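Local coordinates for protein probable enoyl-CoA hydratase/isomerase (Mycobacterium abscessus, PDB 3SWX) that probably acts on acyl-CoA thioesters as an enoyl-CoA hydratase or isomerase of the crotonase family, at residues A56-G61 against E192-A197; V212-R217 against V235-E240; R153-A158 against R165-A170; T36-L41 against A83-E88; L43-Y48 against K103-A108. All coordinates share one frame; numbering follows the deposited sequence.

Contact 1 (A56-G61 against E192-A197); sequences AAVLYG and EHVDTA
Tyr60 and Val194 meet where strand 56-61 faces the first turn of helix 193-205. Followed outward from the backbone, Tyr60 CB lies 3.8 Å from Val194 CG2. The same methyl is as close to the next ring atoms, Tyr60 CG and CD2, while Val194 CG1 sits over one face of the ring, nearer its CD1 side. Val194 CG1 is 4.2 Å from the Tyr60 ring centroid and 21° off its normal, a CH-pi contact displaced toward the rim. Both methyls of the valine lie on the same side of the ring, toward its CB end, and the ring runs on past them: its OH hydrogen-bonds to Glu62 and to Arg14, so the polar tip is held away from the helix. Tyr60 CG stands between its own backbone N and carbonyl carbon; chi1 (72°) places the ring on the helix side and chi2 turns a face to the valine.

Two residues back on the same side of the strand, Val58 CG1 touches Ala197 CB at 4.0 Å, and Val58 CG2 rests 3.8 Å from Ala197 O. No hydrogen bond crosses the interface; it is held by apolar surfaces. The short segments 56-61 and 193-197 run antiparallel, 174° between their directions with axes 9.0 Å apart. This is the helix-on-sheet layering of an alpha/beta core, here with helix 193-205 covering one face of the crotonase fold's central sheet.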
# COMPACT_ATOMS: atom_id res chain seq x y z
N ALA B 56 -0.93 21.06 15.27
CA ALA B 56 -1.72 19.85 15.02
C ALA B 56 -3.20 20.17 15.19
O ALA B 56 -3.55 21.13 15.87
CB ALA B 56 -1.31 18.75 15.97
N ALA B 57 -4.06 19.39 14.56
CA ALA B 57 -5.49 19.56 14.71
C ALA B 57 -6.17 18.18 14.86
O ALA B 57 -5.80 17.22 14.19
CB ALA B 57 -6.10 20.34 13.53
N VAL B 58 -7.19 18.15 15.72
CA VAL B 58 -7.97 16.96 16.03
C VAL B 58 -9.41 17.23 15.63
O VAL B 58 -9.96 18.25 16.01
CB VAL B 58 -7.90 16.64 17.53
CG1 VAL B 58 -8.89 15.56 17.91
CG2 VAL B 58 -6.50 16.19 17.89
N LEU B 59 -9.99 16.32 14.84
CA LEU B 59 -11.37 16.44 14.38
C LEU B 59 -12.14 15.21 14.86
O LEU B 59 -11.69 14.07 14.67
CB LEU B 59 -11.41 16.53 12.85
CG LEU B 59 -12.80 16.54 12.18
CD1 LEU B 59 -13.63 17.74 12.63
CD2 LEU B 59 -12.62 16.56 10.66
N TYR B 60 -13.27 15.46 15.52
CA TYR B 60 -14.14 14.42 16.08
C TYR B 60 -15.57 14.91 15.89
O TYR B 60 -15.79 16.00 15.34
CB TYR B 60 -13.82 14.18 17.57
CG TYR B 60 -14.30 15.31 18.44
CD1 TYR B 60 -13.60 16.51 18.48
CD2 TYR B 60 -15.47 15.19 19.20
CE1 TYR B 60 -14.05 17.56 19.24
CE2 TYR B 60 -15.91 16.22 19.97
CZ TYR B 60 -15.20 17.41 19.99
OH TYR B 60 -15.64 18.46 20.75
N GLY B 61 -16.54 14.11 16.31
CA GLY B 61 -17.94 14.50 16.26
C GLY B 61 -18.59 14.49 17.64
O GLY B 61 -18.35 13.57 18.40
N GLU B 192 -12.88 7.14 24.50
CA GLU B 192 -11.49 7.63 24.68
C GLU B 192 -10.80 8.10 23.41
O GLU B 192 -9.62 8.44 23.44
CB GLU B 192 -10.61 6.51 25.20
CG GLU B 192 -11.19 5.69 26.25
CD GLU B 192 -10.62 5.98 27.54
OE1 GLU B 192 -9.97 5.05 28.07
OE2 GLU B 192 -10.79 7.15 27.99
N HIS B 193 -11.52 8.04 22.30
CA HIS B 193 -10.95 8.35 20.99
C HIS B 193 -10.45 9.79 20.88
O HIS B 193 -9.38 10.03 20.36
CB HIS B 193 -11.96 8.06 19.87
CG HIS B 193 -13.31 8.66 20.09
ND1 HIS B 193 -14.11 8.34 21.17
CD2 HIS B 193 -14.02 9.55 19.36
CE1 HIS B 193 -15.24 9.01 21.10
NE2 HIS B 193 -15.21 9.77 20.01
N VAL B 194 -11.22 10.75 21.40
CA VAL B 194 -10.82 12.16 21.33
C VAL B 194 -9.59 12.43 22.22
O VAL B 194 -8.61 12.98 21.75
CB VAL B 194 -11.95 13.13 21.72
CG1 VAL B 194 -11.55 14.57 21.34
CG2 VAL B 194 -13.29 12.74 21.07
N ASP B 195 -9.62 11.99 23.47
CA ASP B 195 -8.43 12.16 24.33
C ASP B 195 -7.18 11.43 23.82
O ASP B 195 -6.08 11.93 24.00
CB ASP B 195 -8.71 11.72 25.77
CG ASP B 195 -9.73 12.62 26.47
OD1 ASP B 195 -9.86 13.81 26.10
OD2 ASP B 195 -10.40 12.12 27.37
N THR B 196 -7.33 10.26 23.19
CA THR B 196 -6.18 9.56 22.65
C THR B 196 -5.62 10.36 21.48
O THR B 196 -4.40 10.55 21.39
CB THR B 196 -6.50 8.10 22.25
OG1 THR B 196 -6.95 7.39 23.41
CG2 THR B 196 -5.27 7.37 21.68
N ALA B 197 -6.51 10.88 20.64
CA ALA B 197 -6.07 11.68 19.49
C ALA B 197 -5.36 12.99 19.92
O ALA B 197 -4.36 13.36 19.33
CB ALA B 197 -7.26 11.99 18.55

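Contact 2 (V212-R217 against V235-E240); sequences VQATLR and VPTVRE
Thr237 CG2 is the point where the two helices touch: it meets Ala214 CB at 3.7 Å and, on another side, Arg217 NH2 at 3.9 Å. These two touches are the whole direct contact, methyl against methyl and methyl against the end of a guanidinium, and they bury just 78 Å². The Thr237 methyl points at helix 209-225 because CG2 lies anti to its backbone N, leaving OG1 beside that N.

A water forms the next layer. It accepts from Arg217 NH2 at 2.8 Å, lying in the plane of the guanidinium at its edge, and appears to donate to Thr237 OG1, though at a doubtfully short distance. The hydroxyl is also hydrogen-bonded to Gln233 O, one turn earlier in its own helix, which holds its rotation and with it the direction of the methyl. Arg217 leaves its helix with CG anti to the backbone N, then bends at chi3 (60°). That bend folds the guanidinium back along the helix, and one of its faces comes to lie over Ala214 CA, 3.6 Å from the plane.

Further out, Thr237 also packs on Tyr145 of a second subunit, and Thr215, on another side of helix 209-225, packs on Pro146 of that subunit. Helices 209-225 and 227-242 follow each other in the chain as a hairpin; Val212 and Leu216 of the first rest on Pro104, in the segment that leads into strand 105-109, while the second extends along the neighbouring subunit.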
# COMPACT_ATOMS: atom_id res chain seq x y z
N VAL B 212 8.15 18.46 10.88
CA VAL B 212 6.83 17.85 10.72
C VAL B 212 6.28 18.26 9.34
O VAL B 212 5.83 17.43 8.56
CB VAL B 212 5.87 18.25 11.91
CG1 VAL B 212 4.42 17.82 11.66
CG2 VAL B 212 6.39 17.68 13.25
N GLN B 213 6.39 19.54 9.03
CA GLN B 213 5.88 20.08 7.78
C GLN B 213 6.61 19.50 6.59
O GLN B 213 5.97 19.12 5.60
CB GLN B 213 5.96 21.60 7.77
CG GLN B 213 4.93 22.27 8.68
CD GLN B 213 5.12 23.76 8.72
OE1 GLN B 213 5.60 24.36 7.75
NE2 GLN B 213 4.73 24.38 9.83
N ALA B 214 7.93 19.41 6.70
CA ALA B 214 8.75 18.80 5.65
C ALA B 214 8.38 17.32 5.41
O ALA B 214 8.36 16.86 4.30
CB ALA B 214 10.27 18.95 5.98
N THR B 215 8.13 16.59 6.49
CA THR B 215 7.68 15.19 6.40
C THR B 215 6.38 15.05 5.56
O THR B 215 6.29 14.21 4.64
CB THR B 215 7.48 14.60 7.82
OG1 THR B 215 8.71 14.70 8.57
CG2 THR B 215 7.08 13.14 7.74
N LEU B 216 5.40 15.89 5.86
CA LEU B 216 4.14 15.89 5.14
C LEU B 216 4.35 16.33 3.69
O LEU B 216 3.84 15.69 2.80
CB LEU B 216 3.11 16.82 5.83
CG LEU B 216 2.49 16.29 7.12
CD1 LEU B 216 1.63 17.33 7.79
CD2 LEU B 216 1.66 15.04 6.83
N ARG B 217 5.15 17.38 3.49
CA ARG B 217 5.38 17.94 2.16
C ARG B 217 6.07 16.95 1.22
O ARG B 217 5.62 16.72 0.09
CB ARG B 217 6.19 19.26 2.25
CG ARG B 217 6.35 20.01 0.91
CD ARG B 217 6.94 21.43 1.08
NE ARG B 217 8.27 21.41 1.71
CZ ARG B 217 8.55 21.78 2.96
NH1 ARG B 217 7.61 22.23 3.79
NH2 ARG B 217 9.80 21.69 3.38
N VAL B 235 17.74 15.93 0.22
CA VAL B 235 18.92 16.61 0.78
C VAL B 235 18.76 18.15 0.77
O VAL B 235 19.10 18.81 1.75
CB VAL B 235 20.25 16.17 0.07
CG1 VAL B 235 21.47 16.95 0.62
CG2 VAL B 235 20.48 14.66 0.21
N PRO B 236 18.23 18.74 -0.32
CA PRO B 236 18.01 20.20 -0.22
C PRO B 236 17.10 20.62 0.94
O PRO B 236 17.33 21.65 1.58
CB PRO B 236 17.37 20.55 -1.57
CG PRO B 236 17.93 19.54 -2.49
CD PRO B 236 18.09 18.27 -1.70
N THR B 237 16.06 19.84 1.22
CA THR B 237 15.18 20.11 2.35
C THR B 237 15.91 19.93 3.68
O THR B 237 15.76 20.76 4.57
CB THR B 237 13.95 19.23 2.29
OG1 THR B 237 13.28 19.49 1.05
CG2 THR B 237 13.00 19.50 3.49
N VAL B 238 16.72 18.89 3.84
CA VAL B 238 17.43 18.75 5.11
C VAL B 238 18.47 19.84 5.30
O VAL B 238 18.69 20.29 6.43
CB VAL B 238 18.05 17.36 5.37
CG1 VAL B 238 19.45 17.22 4.74
CG2 VAL B 238 18.09 17.12 6.88
N ARG B 239 19.07 20.29 4.20
CA ARG B 239 20.05 21.39 4.26
C ARG B 239 19.39 22.66 4.79
O ARG B 239 19.92 23.30 5.71
CB ARG B 239 20.64 21.61 2.87
CG ARG B 239 21.75 22.67 2.78
CD ARG B 239 22.29 22.77 1.33
NE ARG B 239 22.51 21.44 0.75
CZ ARG B 239 22.29 21.09 -0.53
NH1 ARG B 239 21.84 21.97 -1.44
NH2 ARG B 239 22.53 19.84 -0.92
N GLU B 240 18.22 23.00 4.25
CA GLU B 240 17.44 24.15 4.69
C GLU B 240 17.03 24.04 6.15
O GLU B 240 17.05 25.05 6.86
CB GLU B 240 16.17 24.32 3.85
O HOH W 1 11.26 21.00 1.07

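Contact 3 (R153-A158 against R165-A170)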
# COMPACT_ATOMS: atom_id res chain seq x y z
N ARG B 153 -7.82 6.88 -2.15
CA ARG B 153 -7.09 6.63 -0.92
C ARG B 153 -7.36 5.30 -0.26
O ARG B 153 -6.51 4.81 0.44
CB ARG B 153 -7.36 7.75 0.09
CG ARG B 153 -6.91 9.11 -0.45
CD ARG B 153 -7.48 10.25 0.32
NE ARG B 153 -7.00 11.51 -0.24
CZ ARG B 153 -7.60 12.69 -0.11
NH1 ARG B 153 -8.74 12.80 0.53
NH2 ARG B 153 -7.06 13.75 -0.68
N PHE B 154 -8.56 4.75 -0.43
CA PHE B 154 -8.92 3.51 0.25
C PHE B 154 -8.09 2.35 -0.34
O PHE B 154 -7.45 1.59 0.40
CB PHE B 154 -10.44 3.29 0.16
CG PHE B 154 -11.05 2.37 1.23
CD1 PHE B 154 -10.32 1.43 1.91
CD2 PHE B 154 -12.43 2.40 1.43
CE1 PHE B 154 -10.94 0.57 2.84
CE2 PHE B 154 -13.04 1.56 2.35
CZ PHE B 154 -12.30 0.64 3.06
N PRO B 155 -8.03 2.22 -1.69
CA PRO B 155 -7.15 1.20 -2.27
C PRO B 155 -5.67 1.37 -1.93
O PRO B 155 -4.96 0.38 -1.74
CB PRO B 155 -7.39 1.36 -3.78
CG PRO B 155 -8.72 1.95 -3.88
CD PRO B 155 -8.77 2.93 -2.74
N ARG B 156 -5.20 2.61 -1.84
CA ARG B 156 -3.80 2.88 -1.48
C ARG B 156 -3.50 2.46 -0.04
O ARG B 156 -2.49 1.84 0.21
CB ARG B 156 -3.46 4.38 -1.68
CG ARG B 156 -1.95 4.72 -1.75
CD ARG B 156 -1.73 6.26 -1.70
NE ARG B 156 -2.04 6.75 -2.99
CZ ARG B 156 -2.68 7.85 -3.33
NH1 ARG B 156 -3.13 8.78 -2.48
NH2 ARG B 156 -2.86 7.99 -4.61
N THR B 157 -4.37 2.79 0.91
CA THR B 157 -4.16 2.38 2.29
C THR B 157 -4.43 0.89 2.55
O THR B 157 -3.65 0.24 3.21
CB THR B 157 -5.04 3.17 3.26
OG1 THR B 157 -4.82 4.57 3.05
CG2 THR B 157 -4.68 2.83 4.69
N ALA B 158 -5.54 0.36 2.06
CA ALA B 158 -5.99 -0.99 2.44
C ALA B 158 -5.54 -2.09 1.48
O ALA B 158 -5.65 -3.29 1.78
CB ALA B 158 -7.53 -1.00 2.59
N ARG B 165 -13.84 -4.74 -1.50
CA ARG B 165 -14.73 -5.54 -0.69
C ARG B 165 -15.78 -4.67 0.00
O ARG B 165 -16.96 -5.07 0.11
CB ARG B 165 -13.91 -6.31 0.36
CG ARG B 165 -14.74 -7.00 1.44
CD ARG B 165 -15.67 -8.01 0.84
NE ARG B 165 -16.52 -8.63 1.85
CZ ARG B 165 -17.74 -8.24 2.18
NH1 ARG B 165 -18.30 -7.16 1.62
NH2 ARG B 165 -18.41 -8.91 3.10
N TRP B 166 -15.35 -3.50 0.47
CA TRP B 166 -16.24 -2.56 1.15
C TRP B 166 -16.84 -1.51 0.22
O TRP B 166 -18.04 -1.22 0.32
CB TRP B 166 -15.55 -1.93 2.38
CG TRP B 166 -14.95 -3.00 3.24
CD1 TRP B 166 -13.63 -3.19 3.51
CD2 TRP B 166 -15.65 -4.07 3.90
NE1 TRP B 166 -13.46 -4.29 4.32
CE2 TRP B 166 -14.68 -4.86 4.55
CE3 TRP B 166 -17.00 -4.43 4.00
CZ2 TRP B 166 -15.01 -6.00 5.30
CZ3 TRP B 166 -17.33 -5.57 4.74
CH2 TRP B 166 -16.34 -6.33 5.39
N MET B 167 -16.06 -0.95 -0.70
CA MET B 167 -16.62 0.08 -1.60
C MET B 167 -17.65 -0.45 -2.62
O MET B 167 -18.60 0.26 -2.98
CB MET B 167 -15.50 0.84 -2.33
CG MET B 167 -14.59 1.65 -1.40
SD MET B 167 -13.52 2.80 -2.30
CE MET B 167 -12.64 1.66 -3.37
N LEU B 168 -17.52 -1.71 -3.04
CA LEU B 168 -18.41 -2.24 -4.10
C LEU B 168 -19.71 -2.81 -3.57
O LEU B 168 -20.69 -2.94 -4.32
CB LEU B 168 -17.70 -3.28 -4.97
CG LEU B 168 -16.41 -2.86 -5.72
CD1 LEU B 168 -15.96 -4.02 -6.60
CD2 LEU B 168 -16.62 -1.61 -6.57
N THR B 169 -19.72 -3.18 -2.30
CA THR B 169 -20.84 -3.86 -1.67
C THR B 169 -21.72 -2.95 -0.81
O THR B 169 -22.86 -3.29 -0.54
CB THR B 169 -20.33 -4.96 -0.74
OG1 THR B 169 -19.56 -4.36 0.31
CG2 THR B 169 -19.47 -6.01 -1.50
N ALA B 170 -21.17 -1.83 -0.36
CA ALA B 170 -21.79 -0.99 0.67
C ALA B 170 -21.98 -1.70 2.03
O ALA B 170 -22.72 -1.20 2.87
CB ALA B 170 -23.13 -0.40 0.18
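Phe154 meets the Met167 side chain at a slant, its CD2 3.6 Å from Met167 CG and 3.9 Å from Met167 SD. The two side chains run side by side in opposing senses. Met167 SD lies 5.0 Å from the Phe154 ring centroid and 58° off the normal, an oblique Met-aromatic contact. At the far end of the ring, Phe154 CZ comes within 4.1 Å of Trp166 CD1, the two aromatic side chains again inclined to each other.

Met167 then turns at chi3 (-59°), which carries its methyl toward Pro155, the neighbour of Phe154 in helix 150-158: Met167 CE is 4.0 Å from Pro155 CG, the two side chains nearly perpendicular. The indole of Trp166 has other company, with Arg165 CG over the centre of one face, Phe173 stacked on it, and NE1 hydrogen-bonded to Glu177.

Helices 150-158 and 160-167 are thus joined close to their connecting turn, with Leu122 of helix 116-123 also against Phe154. Arg156 reaches outward to a salt bridge with Asp227 of a third subunit. Between the two segments themselves the join is apolar, a close fit of phenyl ring, thioether, proline and indole with no directional hydrogen bond.

Contact 4 (T36-L41 against A83-E88); sequences TMLEEL and ASLTPE
Leu85 and Glu39 carry most of the van der Waals contact between helix 35-50 and the loop that follows helix 76-81. Glu39 keeps CG anti to its carbonyl carbon (chi1 -61°) and runs extended beyond it, which sends the chain across Leu85 at about a right angle: Glu39 CG is 3.7 Å from Leu85 O, and farther out Glu39 OE2 is 3.7 Å from Leu85 CD2. The aliphatic part of the glutamate thus serves as a surface for the loop. On its other branch Leu85 meets the more buried Leu38, CD1 to CD1 at 4.2 Å, and Leu38 also leans on Trp94. Pro87 adds its ring two residues on, its CG 3.9 Å from both Glu39 CB and Glu39 O; beyond the segment the proline continues onto Ala42 and Leu43 of the same helix.

Polar linkage across the contact goes through water. One molecule appears to donate to Leu85 O, at a suspiciously short distance, and weakly to Leu38 O at 3.0 Å, bridging a loop carbonyl to a helix carbonyl.

Within the loop, Ser84 OG accepts from Thr86 N at 3.2 Å with an angle of 157° at the hydrogen. This ST turn shapes the backbone around Leu85, whose side chain and carbonyl both meet the helix.

On the other side of the helix, Glu40 is hydrogen-bonded to Glu9 and Thr10. A bound 1,2-ethanediol, probably from the crystallisation liquor, lies near the Leu85 side chain. The arrangement is an irregular loop laid against a helix by side-chain contacts and one water, at the edge of the crotonase-type core.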
# COMPACT_ATOMS: atom_id res chain seq x y z
N THR B 36 -24.03 24.59 5.65
CA THR B 36 -23.34 25.39 6.67
C THR B 36 -22.12 24.64 7.25
O THR B 36 -21.02 25.19 7.25
CB THR B 36 -24.31 25.87 7.79
OG1 THR B 36 -25.39 26.57 7.19
CG2 THR B 36 -23.60 26.80 8.82
N MET B 37 -22.29 23.40 7.68
CA MET B 37 -21.16 22.67 8.30
C MET B 37 -20.05 22.35 7.29
O MET B 37 -18.87 22.40 7.64
CB MET B 37 -21.60 21.40 9.04
CG MET B 37 -20.54 20.94 10.06
SD MET B 37 -21.12 19.73 11.25
CE MET B 37 -21.69 18.40 10.17
N LEU B 38 -20.42 22.04 6.06
CA LEU B 38 -19.44 21.94 4.98
C LEU B 38 -18.58 23.20 4.89
O LEU B 38 -17.34 23.11 4.89
CB LEU B 38 -20.13 21.67 3.63
CG LEU B 38 -20.64 20.24 3.51
CD1 LEU B 38 -21.59 20.10 2.32
CD2 LEU B 38 -19.46 19.29 3.40
N GLU B 39 -19.23 24.36 4.85
CA GLU B 39 -18.54 25.64 4.67
C GLU B 39 -17.76 26.06 5.92
O GLU B 39 -16.64 26.55 5.81
CB GLU B 39 -19.53 26.74 4.22
CG GLU B 39 -20.19 26.39 2.87
CD GLU B 39 -20.94 27.54 2.21
OE1 GLU B 39 -21.43 28.43 2.92
OE2 GLU B 39 -21.04 27.52 0.96
N GLU B 40 -18.33 25.83 7.10
CA GLU B 40 -17.64 26.16 8.33
C GLU B 40 -16.38 25.30 8.53
O GLU B 40 -15.31 25.84 8.88
CB GLU B 40 -18.58 26.05 9.53
CG GLU B 40 -19.62 27.19 9.55
CD GLU B 40 -20.34 27.34 10.87
OE1 GLU B 40 -20.49 26.34 11.62
OE2 GLU B 40 -20.76 28.47 11.16
N LEU B 41 -16.49 23.99 8.30
CA LEU B 41 -15.32 23.10 8.42
C LEU B 41 -14.20 23.51 7.46
O LEU B 41 -13.02 23.53 7.82
CB LEU B 41 -15.70 21.63 8.23
CG LEU B 41 -14.58 20.60 8.48
CD1 LEU B 41 -13.97 20.83 9.86
CD2 LEU B 41 -15.05 19.13 8.33
N ALA B 83 -20.95 23.67 -8.21
CA ALA B 83 -20.48 24.82 -7.42
C ALA B 83 -19.60 24.37 -6.25
O ALA B 83 -19.71 23.24 -5.76
CB ALA B 83 -21.67 25.63 -6.92
N SER B 84 -18.72 25.27 -5.81
CA SER B 84 -17.80 24.96 -4.73
C SER B 84 -18.44 25.28 -3.38
O SER B 84 -19.15 26.27 -3.23
CB SER B 84 -16.50 25.74 -4.89
OG SER B 84 -15.50 25.26 -4.01
N LEU B 85 -18.20 24.41 -2.41
CA LEU B 85 -18.59 24.68 -1.04
C LEU B 85 -17.37 25.05 -0.20
O LEU B 85 -17.38 24.93 1.03
CB LEU B 85 -19.36 23.49 -0.47
CG LEU B 85 -20.73 23.39 -1.17
CD1 LEU B 85 -21.13 21.94 -1.45
CD2 LEU B 85 -21.79 24.14 -0.37
N THR B 86 -16.32 25.53 -0.88
CA THR B 86 -15.15 26.09 -0.21
C THR B 86 -15.22 27.61 -0.28
O THR B 86 -15.02 28.19 -1.35
CB THR B 86 -13.84 25.60 -0.87
OG1 THR B 86 -13.87 24.17 -0.99
CG2 THR B 86 -12.61 26.04 -0.06
N PRO B 87 -15.52 28.27 0.85
CA PRO B 87 -15.42 29.74 0.80
C PRO B 87 -13.97 30.19 0.78
O PRO B 87 -13.07 29.40 1.08
CB PRO B 87 -16.09 30.19 2.11
CG PRO B 87 -16.67 28.97 2.75
CD PRO B 87 -15.95 27.79 2.17
N GLU B 88 -13.75 31.47 0.43
CA GLU B 88 -12.48 32.14 0.67
C GLU B 88 -12.35 32.27 2.19
O GLU B 88 -13.36 32.48 2.83
CB GLU B 88 -12.50 33.55 0.03
O HOH W 2 -16.92 22.63 1.99

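Contact 5 (L43-Y48 against K103-A108); sequences LALGEY and KPLLVA
Leu45 opens the contact from helix 35-50, its CD2 reaching Leu105 CD1 at 4.2 Å; the same leucine also touches Ile91 and Pro93. One turn later Tyr48 does most of the work. With CG anti to the backbone N (chi1 167°), its ring extends from the helix toward the start of strand 105-109, and the Tyr48 hydroxyl OH donates to Pro104 O at 2.7 Å. That bond lies in the carbonyl plane, on a lone pair.

The backbone of Tyr48 is used as well. Lys103 NZ donates to Tyr48 O at 2.9 Å, tilted 25° from the carbonyl plane, and to Leu54 O, so the buried ammonium is shared between two main-chain carbonyls. To get there the lysine chain bends at chi3 (-72°) and passes over one face of the Tyr48 ring. Lys103 CE makes a CH-pi contact 4.2 Å from the Tyr48 ring centroid, offset toward the rim, while Lys103 CB lies 3.2 Å from Tyr48 OH.

Tyrosine and lysine therefore cross at a slant, each bonding through its polar end to a backbone carbonyl of the other segment. The result is a helix packed against the sheet at the start of inner parallel strand 105-109, a helix-on-sheet layer of the crotonase fold's alpha/beta core.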
# COMPACT_ATOMS: atom_id res chain seq x y z
N LEU B 43 -13.69 26.58 6.41
CA LEU B 43 -13.10 27.80 6.99
C LEU B 43 -12.17 27.47 8.16
O LEU B 43 -11.03 27.96 8.22
CB LEU B 43 -14.18 28.78 7.44
CG LEU B 43 -14.96 29.46 6.30
CD1 LEU B 43 -16.16 30.29 6.80
CD2 LEU B 43 -14.01 30.34 5.47
N ALA B 44 -12.65 26.62 9.08
CA ALA B 44 -11.89 26.28 10.26
C ALA B 44 -10.54 25.69 9.88
O ALA B 44 -9.50 26.08 10.44
CB ALA B 44 -12.68 25.31 11.15
N LEU B 45 -10.54 24.79 8.91
CA LEU B 45 -9.30 24.16 8.46
C LEU B 45 -8.41 25.13 7.71
O LEU B 45 -7.19 25.04 7.79
CB LEU B 45 -9.60 22.91 7.65
CG LEU B 45 -10.20 21.75 8.47
CD1 LEU B 45 -10.53 20.57 7.57
CD2 LEU B 45 -9.27 21.33 9.61
N GLY B 46 -9.01 26.08 7.00
CA GLY B 46 -8.24 27.15 6.33
C GLY B 46 -7.58 28.08 7.34
O GLY B 46 -6.42 28.45 7.20
N GLU B 47 -8.34 28.44 8.37
CA GLU B 47 -7.80 29.17 9.52
C GLU B 47 -6.64 28.39 10.15
O GLU B 47 -5.58 28.97 10.46
CB GLU B 47 -8.90 29.39 10.56
CG GLU B 47 -8.71 30.57 11.47
CD GLU B 47 -9.64 31.72 11.12
OE1 GLU B 47 -10.88 31.53 11.23
OE2 GLU B 47 -9.13 32.80 10.73
N TYR B 48 -6.82 27.08 10.32
CA TYR B 48 -5.78 26.25 10.93
C TYR B 48 -4.48 26.38 10.12
O TYR B 48 -3.39 26.63 10.67
CB TYR B 48 -6.26 24.79 11.05
CG TYR B 48 -5.18 23.79 11.36
CD1 TYR B 48 -4.34 23.96 12.46
CD2 TYR B 48 -5.00 22.64 10.56
CE1 TYR B 48 -3.33 23.04 12.75
CE2 TYR B 48 -4.00 21.72 10.84
CZ TYR B 48 -3.17 21.92 11.94
OH TYR B 48 -2.18 21.02 12.24
N LYS B 103 -0.09 20.99 7.60
CA LYS B 103 0.14 20.57 8.98
C LYS B 103 -0.80 19.43 9.33
O LYS B 103 -1.81 19.20 8.63
CB LYS B 103 -0.05 21.74 9.94
CG LYS B 103 0.87 22.90 9.65
CD LYS B 103 0.68 23.99 10.66
CE LYS B 103 -0.63 24.74 10.48
NZ LYS B 103 -0.67 25.92 11.38
N PRO B 104 -0.48 18.70 10.41
CA PRO B 104 -1.16 17.44 10.69
C PRO B 104 -2.64 17.57 11.05
O PRO B 104 -3.04 18.54 11.69
CB PRO B 104 -0.35 16.85 11.84
CG PRO B 104 0.99 17.47 11.71
CD PRO B 104 0.70 18.87 11.28
N LEU B 105 -3.43 16.61 10.58
CA LEU B 105 -4.82 16.45 10.97
C LEU B 105 -5.04 15.03 11.52
O LEU B 105 -4.67 14.04 10.90
CB LEU B 105 -5.75 16.71 9.80
CG LEU B 105 -7.26 16.59 10.09
CD1 LEU B 105 -7.81 17.63 11.08
CD2 LEU B 105 -8.09 16.62 8.77
N LEU B 106 -5.61 14.94 12.71
CA LEU B 106 -5.96 13.65 13.27
C LEU B 106 -7.48 13.58 13.32
O LEU B 106 -8.14 14.59 13.57
CB LEU B 106 -5.37 13.49 14.67
CG LEU B 106 -3.84 13.58 14.79
CD1 LEU B 106 -3.37 15.05 14.90
CD2 LEU B 106 -3.34 12.77 15.97
N VAL B 107 -8.03 12.40 13.07
CA VAL B 107 -9.48 12.22 13.15
C VAL B 107 -9.82 11.12 14.15
O VAL B 107 -9.27 10.03 14.10
CB VAL B 107 -10.11 11.93 11.77
CG1 VAL B 107 -11.53 11.40 11.91
CG2 VAL B 107 -10.10 13.21 10.91
N ALA B 108 -10.71 11.45 15.09
CA ALA B 108 -11.15 10.54 16.13
C ALA B 108 -12.60 10.17 15.85
O ALA B 108 -13.45 11.05 15.79
CB ALA B 108 -11.05 11.21 17.52

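In the fold
Contacts 1 and 5 form the centre of the arrangement: their centres are about 11 Å apart and they share the main sheet, where strands 56-61 and 105-109 are neighbours. Helix 193-205 and helix 35-50 pack on that sheet in contacts 1 and 5. Contact 4 uses the same helix 35-50 farther toward its start, about 14 Å from contact 5 between centres, and along the chain contacts 1, 4 and 5 interleave. Contact 3 is nested inside the loop closed by contact 1, yet its centre lies about 24 Å away. Contact 2 comes last and touches contact 5 through Lys103 and Pro104. Contacts 2 and 3, about 31 Å apart, belong to peripheral helices that meet other subunits of the trimer.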